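Local coordinates for protein mandelate racemase/muconate lactonizing enzyme (Roseovarius nubinhibens ISM, PDB 3FVD) that binds magnesium and, as a member of the mandelate racemase/muconate lactonizing enzyme family, probably catalyses a reaction on a carboxylate substrate through a metal-stabilised enolate intermediate, at residues W218-C223 against M241-L246. Residues are numbered along the deposited sequence; the frame is centred on the assembly and turned at random.
Sequences WIEQPC and MLDECL. With MG (magnesium ion), chain C.
Parallel pairing of Glu-220 with Met-241 joins two neighbouring strands of the barrel domain at their C-terminal ends, where the loops that follow converge on the magnesium ion. Met-241 is held from one edge, bonded to the two residues flanking Glu-220: its N donates to Ile-219 O at 3.0 Å, and its O takes the N-H of Gln-221 at 2.7 Å in a nearly straight bond. On the face shared by Glu-220 and Met-241, the methionine chain bends at both outer torsions (chi2 55°, chi3 70°) and lays CE over the six-membered ring of Trp-218, 3.8 Å from its centroid, a CH-pi contact. Beside it the Glu-220 chain runs out fully extended, CG anti to the backbone N (chi1 179°), bringing OE2 to 2.4 Å from the magnesium ion. Glu-244 folds back at chi2 and turns both carboxylate oxygens to the metal, OE2 the nearer at 2.5 Å and also hydrogen-bonded to Tyr-59. Asp-243 adds OD2 at 2.7 Å, two waters bind as well, and Asp-196 is the fourth acidic residue of this site. The ion probably offsets the mutual repulsion of these carboxylates, helped by Lys-265 at Glu-220 and by Lys-267 and Arg-270 at Asp-243. Gln-221 reaches across to the metal-binding turn: OE1 accepts Asp-243 N at 3.0 Å and, weakly, Cys-245 N, while NE2 ties back to Cys-223 O at 2.8 Å. A leucine in place of Gln-221 would probably leave the Asp-243 amide without its acceptor and the turn carrying two metal ligands less firmly fixed. Helix 226-235 links the two strands as a beta-alpha-beta unit and packs on Gln-221 and Leu-242; strand 192-196 lies beyond 218-220, and strand 263-266 beyond 240-242.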
ATOM      1  N   TRP A 218      14.114  23.361   9.676  1.00 14.42           N
ATOM      2  CA  TRP A 218      14.364  22.572   8.476  1.00 14.70           C
ATOM      3  C   TRP A 218      15.677  21.831   8.530  1.00 14.80           C
ATOM      4  O   TRP A 218      16.712  22.406   8.960  1.00 13.51           O
ATOM      5  CB  TRP A 218      14.492  23.468   7.264  1.00 14.47           C
ATOM      6  CG  TRP A 218      13.277  24.083   6.729  1.00 16.23           C
ATOM      7  CD1 TRP A 218      12.896  25.388   6.872  1.00 15.54           C
ATOM      8  CD2 TRP A 218      12.340  23.483   5.826  1.00 14.61           C
ATOM      9  NE1 TRP A 218      11.763  25.629   6.136  1.00 16.15           N
ATOM     10  CE2 TRP A 218      11.401  24.481   5.482  1.00 16.57           C
ATOM     11  CE3 TRP A 218      12.207  22.192   5.269  1.00 16.48           C
ATOM     12  CZ2 TRP A 218      10.336  24.239   4.603  1.00 15.09           C
ATOM     13  CZ3 TRP A 218      11.127  21.934   4.409  1.00 13.02           C
ATOM     14  CH2 TRP A 218      10.239  22.950   4.042  1.00 17.39           C
ATOM     15  N   ILE A 219      15.623  20.563   8.084  1.00 13.05           N
ATOM     16  CA  ILE A 219      16.812  19.765   7.781  1.00 12.44           C
ATOM     17  C   ILE A 219      16.880  19.557   6.266  1.00 14.65           C
ATOM     18  O   ILE A 219      15.916  19.060   5.629  1.00 14.36           O
ATOM     19  CB  ILE A 219      16.734  18.406   8.420  1.00 12.74           C
ATOM     20  CG1 ILE A 219      16.316  18.514   9.904  1.00 13.60           C
ATOM     21  CG2 ILE A 219      18.092  17.620   8.268  1.00 11.98           C
ATOM     22  CD1 ILE A 219      17.255  19.430  10.774  1.00 13.68           C
ATOM     23  N   GLU A 220      18.000  19.925   5.664  1.00 15.80           N
ATOM     24  CA  GLU A 220      18.086  19.837   4.199  1.00 17.44           C
ATOM     25  C   GLU A 220      18.886  18.611   3.767  1.00 15.98           C
ATOM     26  O   GLU A 220      20.015  18.404   4.202  1.00 14.28           O
ATOM     27  CB  GLU A 220      18.675  21.132   3.636  1.00 20.13           C
ATOM     28  CG  GLU A 220      18.843  21.209   2.169  1.00 45.85           C
ATOM     29  CD  GLU A 220      19.592  22.481   1.766  1.00 26.36           C
ATOM     30  OE1 GLU A 220      19.699  23.429   2.617  1.00 47.29           O
ATOM     31  OE2 GLU A 220      20.106  22.516   0.611  1.00 47.01           O
ATOM     32  N   GLN A 221      18.280  17.789   2.927  1.00 16.94           N
ATOM     33  CA  GLN A 221      18.954  16.594   2.361  1.00 17.68           C
ATOM     34  C   GLN A 221      19.850  15.843   3.386  1.00 17.65           C
ATOM     35  O   GLN A 221      21.052  15.877   3.285  1.00 16.34           O
ATOM     36  CB  GLN A 221      19.738  17.033   1.105  1.00 18.36           C
ATOM     37  CG  GLN A 221      20.210  15.917   0.158  1.00 18.14           C
ATOM     38  CD  GLN A 221      19.099  15.277  -0.618  1.00 18.48           C
ATOM     39  OE1 GLN A 221      18.388  15.909  -1.405  1.00 17.49           O
ATOM     40  NE2 GLN A 221      18.941  13.994  -0.404  1.00 19.08           N
ATOM     41  N   PRO A 222      19.251  15.192   4.412  1.00 18.22           N
ATOM     42  CA  PRO A 222      20.107  14.477   5.379  1.00 17.86           C
ATOM     43  C   PRO A 222      20.945  13.352   4.734  1.00 18.38           C
ATOM     44  O   PRO A 222      22.175  13.168   5.071  1.00 17.04           O
ATOM     45  CB  PRO A 222      19.121  13.894   6.422  1.00 17.25           C
ATOM     46  CG  PRO A 222      17.759  13.959   5.801  1.00 19.68           C
ATOM     47  CD  PRO A 222      17.806  15.067   4.714  1.00 18.18           C
ATOM     48  N   CYS A 223      20.332  12.658   3.773  1.00 18.54           N
ATOM     49  CA  CYS A 223      20.962  11.456   3.226  1.00 19.16           C
ATOM     50  C   CYS A 223      21.211  11.549   1.741  1.00 20.25           C
ATOM     51  O   CYS A 223      20.784  12.482   1.098  1.00 20.10           O
ATOM     52  CB  CYS A 223      20.083  10.247   3.531  1.00 20.15           C
ATOM     53  SG  CYS A 223      19.752   9.971   5.306  1.00 19.70           S
ATOM     54  N   MET A 241      13.736  19.207   3.644  1.00 11.74           N
ATOM     55  CA  MET A 241      13.966  20.005   2.426  1.00 14.28           C
ATOM     56  C   MET A 241      14.811  19.051   1.559  1.00 15.96           C
ATOM     57  O   MET A 241      15.827  18.521   2.032  1.00 17.35           O
ATOM     58  CB  MET A 241      14.763  21.295   2.802  1.00 16.80           C
ATOM     59  CG  MET A 241      15.357  22.393   1.729  1.00 16.82           C
ATOM     60  SD  MET A 241      14.156  23.042   0.630  1.00 19.78           S
ATOM     61  CE  MET A 241      13.157  24.063   1.806  1.00 16.93           C
ATOM     62  N   LEU A 242      14.384  18.784   0.319  1.00 14.45           N
ATOM     63  CA  LEU A 242      15.222  18.022  -0.608  1.00 14.40           C
ATOM     64  C   LEU A 242      15.893  18.939  -1.575  1.00 13.68           C
ATOM     65  O   LEU A 242      15.397  20.006  -1.842  1.00 12.38           O
ATOM     66  CB  LEU A 242      14.442  16.945  -1.376  1.00 14.74           C
ATOM     67  CG  LEU A 242      13.877  15.839  -0.452  1.00 17.79           C
ATOM     68  CD1 LEU A 242      13.206  14.878  -1.287  1.00 15.82           C
ATOM     69  CD2 LEU A 242      14.970  15.114   0.294  1.00 16.66           C
ATOM     70  N   ASP A 243      17.027  18.495  -2.105  1.00 14.41           N
ATOM     71  CA  ASP A 243      17.844  19.295  -2.966  1.00 17.10           C
ATOM     72  C   ASP A 243      18.628  18.412  -3.995  1.00 17.00           C
ATOM     73  O   ASP A 243      18.189  18.217  -5.097  1.00 17.03           O
ATOM     74  CB  ASP A 243      18.791  20.172  -2.103  1.00 21.13           C
ATOM     75  CG  ASP A 243      19.748  21.061  -2.948  1.00 27.11           C
ATOM     76  OD1 ASP A 243      19.544  21.146  -4.167  1.00 23.53           O
ATOM     77  OD2 ASP A 243      20.721  21.680  -2.396  1.00 24.77           O
ATOM     78  N   GLU A 244      19.784  17.909  -3.618  1.00 16.08           N
ATOM     79  CA  GLU A 244      20.682  17.277  -4.534  1.00 17.23           C
ATOM     80  C   GLU A 244      20.155  15.993  -5.196  1.00 18.77           C
ATOM     81  O   GLU A 244      20.595  15.693  -6.297  1.00 20.18           O
ATOM     82  CB  GLU A 244      22.016  16.936  -3.838  1.00 17.30           C
ATOM     83  CG  GLU A 244      22.870  18.144  -3.482  1.00 23.13           C
ATOM     84  CD  GLU A 244      22.487  18.840  -2.153  1.00 18.33           C
ATOM     85  OE1 GLU A 244      21.554  18.392  -1.427  1.00 23.62           O
ATOM     86  OE2 GLU A 244      23.095  19.915  -1.883  1.00 25.09           O
ATOM     87  N   CYS A 245      19.290  15.212  -4.540  1.00 18.19           N
ATOM     88  CA  CYS A 245      18.787  13.968  -5.184  1.00 18.14           C
ATOM     89  C   CYS A 245      17.704  14.246  -6.247  1.00 18.70           C
ATOM     90  O   CYS A 245      17.227  13.334  -6.869  1.00 20.16           O
ATOM     91  CB  CYS A 245      18.229  12.971  -4.190  1.00 16.85           C
ATOM     92  SG  CYS A 245      16.735  13.566  -3.359  1.00 22.35           S
ATOM     93  N   LEU A 246      17.308  15.497  -6.445  1.00 17.87           N
ATOM     94  CA  LEU A 246      16.245  15.774  -7.392  1.00 18.89           C
ATOM     95  C   LEU A 246      16.768  16.155  -8.806  1.00 21.09           C
ATOM     96  O   LEU A 246      16.980  17.312  -9.097  1.00 22.41           O
ATOM     97  CB  LEU A 246      15.385  16.899  -6.866  1.00 18.35           C
ATOM     98  CG  LEU A 246      14.866  16.754  -5.433  1.00 28.04           C
ATOM     99  CD1 LEU A 246      14.486  18.119  -4.899  1.00 18.83           C
ATOM    100  CD2 LEU A 246      13.704  15.818  -5.393  1.00 19.06           C
TER
HETATM  101 MG    MG C 501      21.636  20.776  -0.063  0.50 16.98          MG
HETATM  102  O   HOH W   1      22.157  19.015   1.369  1.00 55.67           O
HETATM  103  O   HOH W   2      23.822  22.056  -0.106  1.00 40.49           O